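Local coordinates for protein alcohol dehydrogenase, zinc-containing (Thermotoga maritima, PDB 1VJ0) that binds zinc and is probably an oxidoreductase of the zinc-containing, medium-chain alcohol dehydrogenase family, at residues E48-G53 with A80-E85; C55-H60 with L75-A80; T198-G203 with I224-S229. All blocks are in the same frame, centred on the assembly; numbering follows the deposited sequence.

Contact 1: residues E48-G53 with A80-E85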
loop_
_atom_site.group_PDB
_atom_site.type_symbol
_atom_site.label_atom_id
_atom_site.label_comp_id
_atom_site.label_asym_id
_atom_site.label_seq_id
_atom_site.Cartn_x
_atom_site.Cartn_y
_atom_site.Cartn_z
ATOM N N GLU A 48 9.132 -21.024 -33.472
ATOM C CA GLU A 48 10.469 -20.908 -34.036
ATOM C C GLU A 48 11.270 -19.916 -33.205
ATOM O O GLU A 48 10.882 -18.739 -33.067
ATOM C CB GLU A 48 10.364 -20.411 -35.491
ATOM C CG GLU A 48 11.732 -20.232 -36.154
ATOM C CD GLU A 48 11.711 -19.379 -37.404
ATOM O OE1 GLU A 48 10.620 -18.902 -37.832
ATOM O OE2 GLU A 48 12.835 -19.163 -37.920
ATOM N N ILE A 49 12.354 -20.369 -32.597
ATOM C CA ILE A 49 13.220 -19.467 -31.810
ATOM C C ILE A 49 13.967 -18.517 -32.739
ATOM O O ILE A 49 14.588 -18.970 -33.690
ATOM C CB ILE A 49 14.211 -20.256 -30.916
ATOM C CG1 ILE A 49 13.482 -21.072 -29.825
ATOM C CG2 ILE A 49 15.277 -19.362 -30.300
ATOM C CD1 ILE A 49 12.855 -20.215 -28.719
ATOM N N LEU A 50 13.890 -17.207 -32.457
ATOM C CA LEU A 50 14.685 -16.211 -33.156
ATOM C C LEU A 50 15.814 -15.633 -32.308
ATOM O O LEU A 50 16.855 -15.271 -32.851
ATOM C CB LEU A 50 13.807 -15.096 -33.758
ATOM C CG LEU A 50 12.703 -15.533 -34.702
ATOM C CD1 LEU A 50 11.620 -14.457 -34.889
ATOM C CD2 LEU A 50 13.333 -15.983 -36.017
ATOM N N SER A 51 15.613 -15.530 -31.014
ATOM C CA SER A 51 16.645 -15.085 -30.071
ATOM C C SER A 51 16.589 -15.936 -28.819
ATOM O O SER A 51 15.495 -16.137 -28.271
ATOM C CB SER A 51 16.376 -13.641 -29.624
ATOM O OG SER A 51 16.165 -12.758 -30.689
ATOM N N ALA A 52 17.755 -16.415 -28.353
ATOM C CA ALA A 52 17.894 -17.103 -27.088
ATOM C C ALA A 52 18.991 -16.495 -26.252
ATOM O O ALA A 52 20.179 -16.534 -26.635
ATOM C CB ALA A 52 18.182 -18.587 -27.291
ATOM N N GLY A 53 18.645 -15.942 -25.097
ATOM C CA GLY A 53 19.660 -15.402 -24.215
ATOM C C GLY A 53 20.422 -16.488 -23.500
ATOM O O GLY A 53 19.841 -17.483 -23.068
ATOM N N ALA A 80 12.678 -15.378 -27.551
ATOM C CA ALA A 80 11.684 -14.679 -28.378
ATOM C C ALA A 80 11.612 -15.419 -29.666
ATOM O O ALA A 80 12.611 -15.976 -30.131
ATOM C CB ALA A 80 12.079 -13.247 -28.608
ATOM N N GLY A 81 10.436 -15.457 -30.264
ATOM C CA GLY A 81 10.311 -16.109 -31.553
ATOM C C GLY A 81 9.007 -15.847 -32.318
ATOM O O GLY A 81 8.298 -14.871 -32.091
ATOM N N ARG A 82 8.745 -16.738 -33.247
ATOM C CA ARG A 82 7.694 -16.622 -34.197
ATOM C C ARG A 82 6.798 -17.835 -34.123
ATOM O O ARG A 82 7.279 -18.984 -34.145
ATOM C CB ARG A 82 8.295 -16.514 -35.593
ATOM C CG ARG A 82 7.268 -16.312 -36.678
ATOM C CD ARG A 82 7.812 -16.366 -38.090
ATOM N NE ARG A 82 8.659 -15.203 -38.396
ATOM C CZ ARG A 82 9.962 -15.257 -38.706
ATOM N NH1 ARG A 82 10.624 -16.415 -38.783
ATOM N NH2 ARG A 82 10.621 -14.119 -38.961
ATOM N N VAL A 83 5.498 -17.577 -34.091
ATOM C CA VAL A 83 4.495 -18.648 -34.013
ATOM C C VAL A 83 4.528 -19.463 -35.300
ATOM O O VAL A 83 4.426 -18.923 -36.410
ATOM C CB VAL A 83 3.055 -18.085 -33.720
ATOM C CG1 VAL A 83 2.043 -19.184 -33.727
ATOM C CG2 VAL A 83 3.026 -17.414 -32.388
ATOM N N VAL A 84 4.652 -20.781 -35.159
ATOM C CA VAL A 84 4.559 -21.684 -36.288
ATOM C C VAL A 84 3.155 -22.258 -36.328
ATOM O O VAL A 84 2.504 -22.212 -37.351
ATOM C CB VAL A 84 5.629 -22.836 -36.237
ATOM C CG1 VAL A 84 5.480 -23.810 -37.427
ATOM C CG2 VAL A 84 7.025 -22.256 -36.198
ATOM N N GLU A 85 2.704 -22.819 -35.221
ATOM C CA GLU A 85 1.388 -23.346 -35.155
ATOM C C GLU A 85 0.852 -23.354 -33.720
ATOM O O GLU A 85 1.590 -23.301 -32.748
ATOM C CB GLU A 85 1.342 -24.718 -35.846
ATOM C CG GLU A 85 1.807 -25.887 -35.042
ATOM C CD GLU A 85 1.802 -27.206 -35.831
ATOM O OE1 GLU A 85 2.402 -27.259 -36.933
ATOM O OE2 GLU A 85 1.185 -28.212 -35.336
#

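Contact 2: residues C55-H60 with L75-A80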
loop_
_atom_site.group_PDB
_atom_site.type_symbol
_atom_site.label_atom_id
_atom_site.label_comp_id
_atom_site.label_asym_id
_atom_site.label_seq_id
_atom_site.Cartn_x
_atom_site.Cartn_y
_atom_site.Cartn_z
ATOM N N CYS A 55 22.201 -17.010 -20.117
ATOM C CA CYS A 55 22.206 -16.454 -18.768
ATOM C C CYS A 55 23.335 -16.993 -17.948
ATOM O O CYS A 55 23.793 -18.109 -18.142
ATOM C CB CYS A 55 20.897 -16.782 -18.049
ATOM S SG CYS A 55 20.776 -15.865 -16.499
ATOM N N GLY A 56 23.817 -16.208 -17.000
ATOM C CA GLY A 56 24.922 -16.683 -16.168
ATOM C C GLY A 56 24.559 -17.919 -15.370
ATOM O O GLY A 56 25.409 -18.760 -15.057
ATOM N N SER A 57 23.285 -18.045 -15.028
ATOM C CA SER A 57 22.811 -19.255 -14.346
ATOM C C SER A 57 22.865 -20.540 -15.226
ATOM O O SER A 57 22.849 -21.673 -14.703
ATOM C CB SER A 57 21.397 -19.019 -13.802
ATOM O OG SER A 57 20.490 -18.803 -14.875
ATOM N N ASP A 58 22.923 -20.370 -16.552
ATOM C CA ASP A 58 23.069 -21.502 -17.466
ATOM C C ASP A 58 24.421 -22.193 -17.207
ATOM O O ASP A 58 24.513 -23.413 -17.288
ATOM C CB ASP A 58 22.928 -21.065 -18.934
ATOM C CG ASP A 58 21.554 -20.548 -19.268
ATOM O OD1 ASP A 58 20.596 -20.861 -18.511
ATOM O OD2 ASP A 58 21.312 -19.886 -20.312
ATOM N N VAL A 59 25.441 -21.406 -16.866
ATOM C CA VAL A 59 26.744 -21.932 -16.551
ATOM C C VAL A 59 26.699 -22.853 -15.340
ATOM O O VAL A 59 27.223 -23.956 -15.377
ATOM C CB VAL A 59 27.772 -20.793 -16.313
ATOM C CG1 VAL A 59 29.072 -21.350 -15.780
ATOM C CG2 VAL A 59 27.998 -20.009 -17.618
ATOM N N HIS A 60 26.040 -22.403 -14.294
ATOM C CA HIS A 60 25.910 -23.189 -13.095
ATOM C C HIS A 60 25.137 -24.471 -13.313
ATOM O O HIS A 60 25.527 -25.519 -12.798
ATOM C CB HIS A 60 25.311 -22.321 -11.997
ATOM C CG HIS A 60 26.144 -21.102 -11.740
ATOM N ND1 HIS A 60 25.715 -19.824 -12.051
ATOM C CD2 HIS A 60 27.421 -20.976 -11.307
ATOM C CE1 HIS A 60 26.678 -18.961 -11.768
ATOM N NE2 HIS A 60 27.726 -19.636 -11.321
ATOM N N LEU A 75 18.731 -26.433 -22.417
ATOM C CA LEU A 75 18.804 -25.237 -21.615
ATOM C C LEU A 75 18.240 -24.079 -22.405
ATOM O O LEU A 75 17.885 -24.237 -23.600
ATOM C CB LEU A 75 20.240 -24.947 -21.184
ATOM C CG LEU A 75 20.906 -25.963 -20.271
ATOM C CD1 LEU A 75 22.391 -25.690 -20.224
ATOM C CD2 LEU A 75 20.310 -25.929 -18.901
ATOM N N GLY A 76 18.178 -22.923 -21.730
ATOM C CA GLY A 76 17.771 -21.668 -22.352
ATOM C C GLY A 76 16.383 -21.309 -21.874
ATOM O O GLY A 76 15.420 -21.920 -22.304
ATOM N N HIS A 77 16.285 -20.332 -20.984
ATOM C CA HIS A 77 14.992 -19.894 -20.442
ATOM C C HIS A 77 14.639 -18.447 -20.835
ATOM O O HIS A 77 13.680 -17.853 -20.310
ATOM C CB HIS A 77 15.001 -20.080 -18.924
ATOM C CG HIS A 77 16.125 -19.381 -18.232
ATOM N ND1 HIS A 77 17.339 -19.988 -17.979
ATOM C CD2 HIS A 77 16.213 -18.125 -17.721
ATOM C CE1 HIS A 77 18.139 -19.125 -17.366
ATOM N NE2 HIS A 77 17.479 -17.987 -17.202
ATOM N N GLU A 78 15.440 -17.876 -21.736
ATOM C CA GLU A 78 15.252 -16.521 -22.235
ATOM C C GLU A 78 15.072 -16.635 -23.776
ATOM O O GLU A 78 16.042 -16.907 -24.513
ATOM C CB GLU A 78 16.532 -15.699 -21.944
ATOM C CG GLU A 78 16.846 -15.428 -20.456
ATOM C CD GLU A 78 18.259 -14.862 -20.184
ATOM O OE1 GLU A 78 18.844 -14.035 -20.935
ATOM O OE2 GLU A 78 18.814 -15.261 -19.190
ATOM N N GLY A 79 13.856 -16.371 -24.255
ATOM C CA GLY A 79 13.512 -16.549 -25.634
ATOM C C GLY A 79 12.513 -15.584 -26.256
ATOM O O GLY A 79 11.653 -15.003 -25.581
ATOM N N ALA A 80 12.678 -15.378 -27.551
ATOM C CA ALA A 80 11.684 -14.679 -28.378
ATOM C C ALA A 80 11.612 -15.419 -29.666
ATOM O O ALA A 80 12.611 -15.976 -30.131
ATOM C CB ALA A 80 12.079 -13.247 -28.608
HETATM O O HOH W 1 18.826 -18.867 -20.638
HETATM O O HOH W 2 18.346 -22.296 -18.834
#

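Contact 3: residues T198-G203 with I224-S229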
loop_
_atom_site.group_PDB
_atom_site.type_symbol
_atom_site.label_atom_id
_atom_site.label_comp_id
_atom_site.label_asym_id
_atom_site.label_seq_id
_atom_site.Cartn_x
_atom_site.Cartn_y
_atom_site.Cartn_z
ATOM N N THR A 198 16.773 8.693 -4.115
ATOM C CA THR A 198 18.141 8.285 -4.447
ATOM C C THR A 198 18.236 6.768 -4.366
ATOM O O THR A 198 17.885 6.184 -3.327
ATOM C CB THR A 198 19.164 8.929 -3.483
ATOM O OG1 THR A 198 19.256 10.317 -3.757
ATOM C CG2 THR A 198 20.592 8.365 -3.743
ATOM N N VAL A 199 18.623 6.159 -5.504
ATOM C CA VAL A 199 18.766 4.729 -5.717
ATOM C C VAL A 199 20.234 4.382 -5.822
ATOM O O VAL A 199 20.975 5.049 -6.554
ATOM C CB VAL A 199 18.081 4.317 -7.035
ATOM C CG1 VAL A 199 18.460 2.879 -7.413
ATOM C CG2 VAL A 199 16.544 4.493 -6.865
ATOM N N VAL A 200 20.670 3.409 -5.023
ATOM C CA VAL A 200 21.996 2.824 -5.172
ATOM C C VAL A 200 21.847 1.396 -5.657
ATOM O O VAL A 200 21.068 0.597 -5.110
ATOM C CB VAL A 200 22.805 2.873 -3.863
ATOM C CG1 VAL A 200 24.140 2.115 -3.990
ATOM C CG2 VAL A 200 23.039 4.305 -3.412
ATOM N N ILE A 201 22.588 1.069 -6.712
ATOM C CA ILE A 201 22.644 -0.274 -7.224
ATOM C C ILE A 201 24.007 -0.858 -7.008
ATOM O O ILE A 201 25.011 -0.257 -7.385
ATOM C CB ILE A 201 22.303 -0.271 -8.705
ATOM C CG1 ILE A 201 20.849 0.191 -8.879
ATOM C CG2 ILE A 201 22.521 -1.673 -9.307
ATOM C CD1 ILE A 201 20.523 0.643 -10.270
ATOM N N GLN A 202 24.038 -2.050 -6.412
ATOM C CA GLN A 202 25.300 -2.788 -6.174
ATOM C C GLN A 202 25.406 -3.850 -7.229
ATOM O O GLN A 202 24.575 -4.776 -7.247
ATOM C CB GLN A 202 25.319 -3.447 -4.790
ATOM C CG GLN A 202 25.083 -2.515 -3.629
ATOM C CD GLN A 202 24.959 -3.252 -2.321
ATOM O OE1 GLN A 202 23.933 -3.896 -2.058
ATOM N NE2 GLN A 202 26.026 -3.213 -1.507
ATOM N N GLY A 203 26.398 -3.743 -8.102
ATOM C CA GLY A 203 26.595 -4.704 -9.173
ATOM C C GLY A 203 26.235 -4.072 -10.501
ATOM O O GLY A 203 25.367 -3.202 -10.547
ATOM N N ILE A 224 22.874 5.738 -8.519
ATOM C CA ILE A 224 24.311 5.513 -8.270
ATOM C C ILE A 224 24.576 4.029 -8.371
ATOM O O ILE A 224 23.810 3.225 -7.806
ATOM C CB ILE A 224 24.699 5.990 -6.846
ATOM C CG1 ILE A 224 24.497 7.506 -6.715
ATOM C CG2 ILE A 224 26.167 5.577 -6.457
ATOM C CD1 ILE A 224 23.710 7.857 -5.470
ATOM N N VAL A 225 25.648 3.662 -9.090
ATOM C CA VAL A 225 26.069 2.257 -9.204
ATOM C C VAL A 225 27.460 2.013 -8.571
ATOM O O VAL A 225 28.379 2.778 -8.804
ATOM C CB VAL A 225 26.113 1.835 -10.671
ATOM C CG1 VAL A 225 26.574 0.371 -10.803
ATOM C CG2 VAL A 225 24.730 2.018 -11.299
ATOM N N ILE A 226 27.563 0.951 -7.758
ATOM C CA ILE A 226 28.811 0.543 -7.121
ATOM C C ILE A 226 29.145 -0.843 -7.668
ATOM O O ILE A 226 28.331 -1.768 -7.586
ATOM C CB ILE A 226 28.698 0.480 -5.570
ATOM C CG1 ILE A 226 28.239 1.821 -5.020
ATOM C CG2 ILE A 226 30.064 0.027 -4.966
ATOM C CD1 ILE A 226 27.933 1.819 -3.563
ATOM N N ALA A 227 30.305 -0.951 -8.264
ATOM C CA ALA A 227 30.828 -2.203 -8.827
ATOM C C ALA A 227 32.352 -2.148 -8.917
ATOM O O ALA A 227 32.975 -1.135 -8.580
ATOM C CB ALA A 227 30.225 -2.482 -10.211
ATOM N N GLY A 228 32.946 -3.235 -9.394
ATOM C CA GLY A 228 34.383 -3.357 -9.541
ATOM C C GLY A 228 34.995 -3.197 -10.923
ATOM O O GLY A 228 36.194 -3.120 -11.025
ATOM N N SER A 229 34.194 -3.187 -11.987
ATOM C CA SER A 229 34.706 -3.207 -13.342
ATOM C C SER A 229 34.538 -1.832 -13.980
ATOM O O SER A 229 33.402 -1.384 -14.149
ATOM C CB SER A 229 33.874 -4.196 -14.185
ATOM O OG SER A 229 34.229 -4.012 -15.576
#

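Contact 1: residues E48-G53 with A80-E85
Leu50 and Ser51 both turn their amide N-H groups toward Ala80 on the antiparallel strand 80-85 of the GroES-like domain, forming a classic beta bulge. Ala80 O accepts from Leu50 N at 2.9 Å and from Ser51 N at 3.2 Å, and Ser51 O takes the N-H of Ala80 in return. This is the tight end: the small Ala80 side chain packs against Leu170 of helix 170-188, and Ser51 OG reaches Asp171 there. Gly81, facing Ile49, has no side chain, for its CA already lies 3.1 Å from Glu48 O, where a CB would collide.

At the partly exposed end, Glu48 and Arg82 exchange two backbone hydrogen bonds, and their side chains run alongside each other on one face. With CG anti to the backbone N (chi1 179° in Glu48), both chains set off together; Arg82 then bends at chi3 (-70°), bringing NH1 2.7 Å from Glu48 OE1, a salt bridge on the syn side but 32° out of the carboxylate plane. Leu50 CD1 lies over one face of the Arg82 guanidinium, above its centre and 4.2 Å from its plane. An alanine in place of Glu48 would probably leave the Arg82 guanidinium without this charged mate and freer to turn. The buried end thus fixes the backbone through one carbonyl gripped by two amides, while the bridge near solvent is likely to be more adjustable.

Contact 2: residues C55-H60 with L75-A80
Two torsions turn His77 and Asp58 toward each other: His77 CG stands between its backbone N and carbonyl carbon (chi1 56°), while Asp58 CG lies anti to its carbonyl carbon, beside the N (chi1 -65°). The imidazole edge thereby comes to the start of helix 56-62, with Asp58 OD1 3.2 Å from His77 CE1 and Ser57 OG 3.4 Å from that same carbon. The carboxylate is turned almost at right angles to the ring, the planes being 82° apart.

Water carries the polar link between the two segments. One molecule, in the ring plane, donates to Asp58 OD1 at 2.7 Å and accepts from His77 ND1 at 2.7 Å as well as from Gly76 N. A second, over a face of the ring, donates to Asp58 OD2 and accepts from His77 N. Asp58 suits its place because its carboxylate also serves the helix: Cys55 N binds Asp58 OD2 at 3.0 Å, part of a capping box, and Tyr149 OH is a further partner of OD2. Cys55 SG accepts a weak bond from Ser57 N. Gly76 has backbone angles that would jam a CB against the preceding carbonyl.

Cys55, His77 and Glu78, with Cys178, bind a zinc ion, probably the counterpart of the catalytic zinc of this family. Glu78 OE1 is also tied to Lys373 by a salt bridge. His77 thus faces the metal with NE2 while its ND1 hydrogen is held by the water on Asp58: zinc on NE2 and the water on ND1 together would hold the rotation of the ring, and the second-shell carboxylate, acting through water, is likely to make the imidazole a stronger donor to zinc.

Contact 3: residues T198-G203 with I224-S229
Four backbone hydrogen bonds link Val199, Ile201 and Gly203 to Ile224 and Ile226, joining the two parallel strands of a beta-alpha-beta unit in the Rossmann-type domain. The bonds alternate in the usual parallel manner: Ile224 N gives to Val199 O, Ile201 N to Ile224 O at 2.7 Å, Ile226 N to Ile201 O, and Gly203 N to Ile226 O at 2.8 Å. Each donor lies nearly along the C=O axis, and the axes of the two short strands are turned by 19°, the usual twist of neighbouring strands. Between these rungs CA-H groups add weaker contacts, such as Val200 CA to Ile224 O at 3.2 Å.

Branched aliphatic residues suit both faces of this buried sheet. On the face carrying Val200, Ile224 and Ile226, methyl groups meet across the strands: Val200 CG1 touches Ile226 CD1 at 3.8 Å, and Thr198 CG2 reaches Ile224 CD1 at 3.6 Å. With CG2 anti to the backbone N, Thr198 turns this methyl to Ile224 CD1, while OG1, beside the N, bonds Asn222. Gln202 lies on this same face, its amide satisfied by Tyr294 and Ala280. On the other face, Ile201 CB and Val225 CG2 are 4.2 Å apart, and both residues pack on Val212 of helix 206-217, the crossover helix.

Beyond the strand, Gly203 opens a GxGxxG pattern of the kind that binds a dinucleotide in Rossmann folds, consistent with a cofactor site here. Its positive phi, 109°, would press any CB against the preceding carbonyl, which accounts for glycine. Gly203 O is buried without a polar partner in the model, and its neighbour across the strands is a methyl group, Val225 CG1, at 3.8 Å.

In the fold
Contacts 1 and 2 share strand 78-86 and Ala80, and contact 2 is nested within the loop that contact 1 closes. Their backbones also meet, Gly53 N lying 2.8 Å from Glu78 O in a probable hydrogen bond, so the sheet of contact 1 runs directly into the zinc site of contact 2. Contact 3 belongs to the separate parallel sheet, its centre about 34 Å from that of contact 1 and about 24 Å from that of contact 2. Contact 1 is partly buried and can place a salt bridge at its outer end; contact 2, buried, works through water and metal ligands; contact 3, wholly buried, relies on backbone bonds and aliphatic side chains.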